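Side-chain contact in putative O-acetylhomoserine (Thiol)-lyase (Campylobacter jejuni, PDB 4OC9), which probably uses pyridoxal 5'-phosphate to make homocysteine or methionine from O-acetylhomoserine and sulfide or methanethiol, as in related trans-sulfuration enzymes: residues N71-A76 and D198-S203. Residues are numbered along the deposited sequence; the frame is centred on the assembly and turned at random.
Sequences NVEGGA and DVIVHS
E73, in the last turn of helix 60-73, meets H202 of strand 199-203 through one short hydrogen bond: NE2 of H202 donates to OE1 of E73 at 2.6 Å. The N-H...O angle of 146° marks the bond as somewhat bent. OE1 lies at the ring edge, near the imidazole plane, and accepts through its anti lone pair, while the carboxylate is turned 32° from the ring. N182 ND2 also bonds OE1, so two donors grip this buried oxygen, which would probably stabilise the negative charge. The glutamate chain folds at chi2 (-73°), bringing its carboxylate against both strand residues.

I200 adds van der Waals contact: its CD1 methyl lies against the carboxylate, 3.6 Å from E73 OE2. All the close packing is concentrated on these three buried side chains, whereas the backbones stay well apart, with 8.7 Å between the CA atoms of E73 and I200. The looser side is the turn beyond the helix, where exposed G74, at positive phi, is the C-prime residue of a Schellman motif and touches nothing on the strand.

I220 of the neighbouring antiparallel strand 217-221 touches both E73 and H202, and P187 and P192 also touch the glutamate. The contact joins the C-terminal end of helix 60-73 to strand 199-203 in the seven-stranded sheet, consistent with a fold type I PLP enzyme; on that strand S203 OG hydrogen-bonds OP4 of the modified lysine at position 206.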
ATOM      1  N   ASN D  71     -20.047  -4.248 -15.118  1.00 12.32           N
ATOM      2  CA  ASN D  71     -20.238  -5.534 -15.775  1.00 13.50           C
ATOM      3  C   ASN D  71     -20.977  -6.522 -14.902  1.00 13.41           C
ATOM      4  O   ASN D  71     -21.894  -7.171 -15.380  1.00 13.23           O
ATOM      5  CB  ASN D  71     -18.899  -6.135 -16.230  1.00 11.94           C
ATOM      6  CG  ASN D  71     -18.246  -5.307 -17.304  1.00 11.95           C
ATOM      7  OD1 ASN D  71     -18.819  -4.348 -17.774  1.00 13.36           O
ATOM      8  ND2 ASN D  71     -17.025  -5.649 -17.665  1.00 13.28           N
ATOM      9  N   VAL D  72     -20.611  -6.622 -13.630  1.00 13.78           N
ATOM     10  CA  VAL D  72     -21.317  -7.572 -12.754  1.00 15.43           C
ATOM     11  C   VAL D  72     -22.763  -7.146 -12.529  1.00 16.29           C
ATOM     12  O   VAL D  72     -23.603  -7.987 -12.349  1.00 18.62           O
ATOM     13  CB  VAL D  72     -20.607  -7.895 -11.411  1.00 14.94           C
ATOM     14  CG1 VAL D  72     -19.250  -8.488 -11.710  1.00 13.78           C
ATOM     15  CG2 VAL D  72     -20.450  -6.672 -10.533  1.00 16.43           C
ATOM     16  N   GLU D  73     -23.045  -5.847 -12.513  1.00 16.36           N
ATOM     17  CA  GLU D  73     -24.429  -5.362 -12.326  1.00 16.85           C
ATOM     18  C   GLU D  73     -25.251  -5.415 -13.616  1.00 17.38           C
ATOM     19  O   GLU D  73     -26.472  -5.331 -13.563  1.00 18.82           O
ATOM     20  CB  GLU D  73     -24.468  -3.934 -11.782  1.00 16.88           C
ATOM     21  CG  GLU D  73     -24.161  -3.733 -10.304  1.00 18.42           C
ATOM     22  CD  GLU D  73     -25.272  -4.198  -9.363  1.00 19.27           C
ATOM     23  OE1 GLU D  73     -25.183  -3.883  -8.147  1.00 22.07           O
ATOM     24  OE2 GLU D  73     -26.242  -4.850  -9.806  1.00 18.82           O
ATOM     25  N   GLY D  74     -24.599  -5.592 -14.761  1.00 17.79           N
ATOM     26  CA  GLY D  74     -25.296  -5.625 -16.041  1.00 19.23           C
ATOM     27  C   GLY D  74     -25.555  -4.184 -16.515  1.00 22.95           C
ATOM     28  O   GLY D  74     -26.453  -3.925 -17.305  1.00 22.76           O
ATOM     29  N   GLY D  75     -24.771  -3.231 -16.003  1.00 21.67           N
ATOM     30  CA  GLY D  75     -24.918  -1.822 -16.358  1.00 20.05           C
ATOM     31  C   GLY D  75     -23.935  -1.424 -17.441  1.00 18.43           C
ATOM     32  O   GLY D  75     -23.252  -2.260 -17.986  1.00 19.77           O
ATOM     33  N   ALA D  76     -23.848  -0.133 -17.725  1.00 17.58           N
ATOM     34  CA  ALA D  76     -22.946   0.375 -18.780  1.00 15.75           C
ATOM     35  C   ALA D  76     -21.610   0.941 -18.344  1.00 13.71           C
ATOM     36  O   ALA D  76     -20.575   0.637 -18.954  1.00 14.92           O
ATOM     37  CB  ALA D  76     -23.668   1.464 -19.589  1.00 14.66           C
ATOM     38  N   ASP D 198     -32.340   2.975 -12.858  1.00 18.70           N
ATOM     39  CA  ASP D 198     -31.500   3.801 -13.693  1.00 19.92           C
ATOM     40  C   ASP D 198     -30.071   3.900 -13.196  1.00 19.72           C
ATOM     41  O   ASP D 198     -29.107   3.740 -13.966  1.00 24.92           O
ATOM     42  CB  ASP D 198     -32.125   5.209 -13.734  1.00 22.44           C
ATOM     43  CG  ASP D 198     -33.532   5.214 -14.368  1.00 22.51           C
ATOM     44  OD1 ASP D 198     -33.695   4.627 -15.474  1.00 20.73           O
ATOM     45  OD2 ASP D 198     -34.446   5.881 -13.806  1.00 24.46           O
ATOM     46  N   VAL D 199     -29.938   4.183 -11.907  1.00 18.29           N
ATOM     47  CA  VAL D 199     -28.653   4.339 -11.266  1.00 18.38           C
ATOM     48  C   VAL D 199     -28.522   3.535  -9.981  1.00 18.13           C
ATOM     49  O   VAL D 199     -29.382   3.549  -9.136  1.00 16.83           O
ATOM     50  CB  VAL D 199     -28.389   5.826 -10.914  1.00 19.99           C
ATOM     51  CG1 VAL D 199     -27.093   6.006 -10.128  1.00 21.63           C
ATOM     52  CG2 VAL D 199     -28.341   6.659 -12.178  1.00 20.08           C
ATOM     53  N   ILE D 200     -27.406   2.830  -9.860  1.00 17.01           N
ATOM     54  CA  ILE D 200     -27.108   2.032  -8.678  1.00 14.38           C
ATOM     55  C   ILE D 200     -25.921   2.599  -7.904  1.00 13.59           C
ATOM     56  O   ILE D 200     -24.903   2.975  -8.504  1.00 14.85           O
ATOM     57  CB  ILE D 200     -26.756   0.590  -9.042  1.00 12.73           C
ATOM     58  CG1 ILE D 200     -28.008  -0.170  -9.450  1.00 12.60           C
ATOM     59  CG2 ILE D 200     -26.155  -0.116  -7.844  1.00 13.04           C
ATOM     60  CD1 ILE D 200     -27.741  -1.567  -9.942  1.00 11.63           C
ATOM     61  N   VAL D 201     -26.080   2.736  -6.595  1.00 12.76           N
ATOM     62  CA  VAL D 201     -24.966   3.201  -5.767  1.00 14.74           C
ATOM     63  C   VAL D 201     -24.570   2.079  -4.817  1.00 13.66           C
ATOM     64  O   VAL D 201     -25.396   1.246  -4.422  1.00 15.61           O
ATOM     65  CB  VAL D 201     -25.208   4.480  -4.974  1.00 15.74           C
ATOM     66  CG1 VAL D 201     -25.278   5.663  -5.899  1.00 15.80           C
ATOM     67  CG2 VAL D 201     -26.445   4.359  -4.089  1.00 16.79           C
ATOM     68  N   HIS D 202     -23.288   2.013  -4.520  1.00 11.67           N
ATOM     69  CA  HIS D 202     -22.772   1.005  -3.608  1.00 10.42           C
ATOM     70  C   HIS D 202     -21.761   1.560  -2.666  1.00 10.05           C
ATOM     71  O   HIS D 202     -20.980   2.457  -3.012  1.00  8.79           O
ATOM     72  CB  HIS D 202     -21.958  -0.085  -4.301  1.00 10.36           C
ATOM     73  CG  HIS D 202     -22.755  -1.102  -5.049  1.00 10.64           C
ATOM     74  ND1 HIS D 202     -23.315  -2.194  -4.424  1.00  9.77           N
ATOM     75  CD2 HIS D 202     -22.958  -1.280  -6.377  1.00 10.93           C
ATOM     76  CE1 HIS D 202     -23.918  -2.943  -5.324  1.00 10.86           C
ATOM     77  NE2 HIS D 202     -23.727  -2.404  -6.517  1.00 11.44           N
ATOM     78  N   SER D 203     -21.823   1.068  -1.447  1.00  9.70           N
ATOM     79  CA  SER D 203     -20.822   1.439  -0.484  1.00 10.04           C
ATOM     80  C   SER D 203     -19.914   0.238  -0.640  1.00  9.77           C
ATOM     81  O   SER D 203     -20.227  -0.834  -0.156  1.00 10.33           O
ATOM     82  CB  SER D 203     -21.282   1.522   0.957  1.00  9.71           C
ATOM     83  OG  SER D 203     -20.092   1.635   1.748  1.00 10.20           O
TER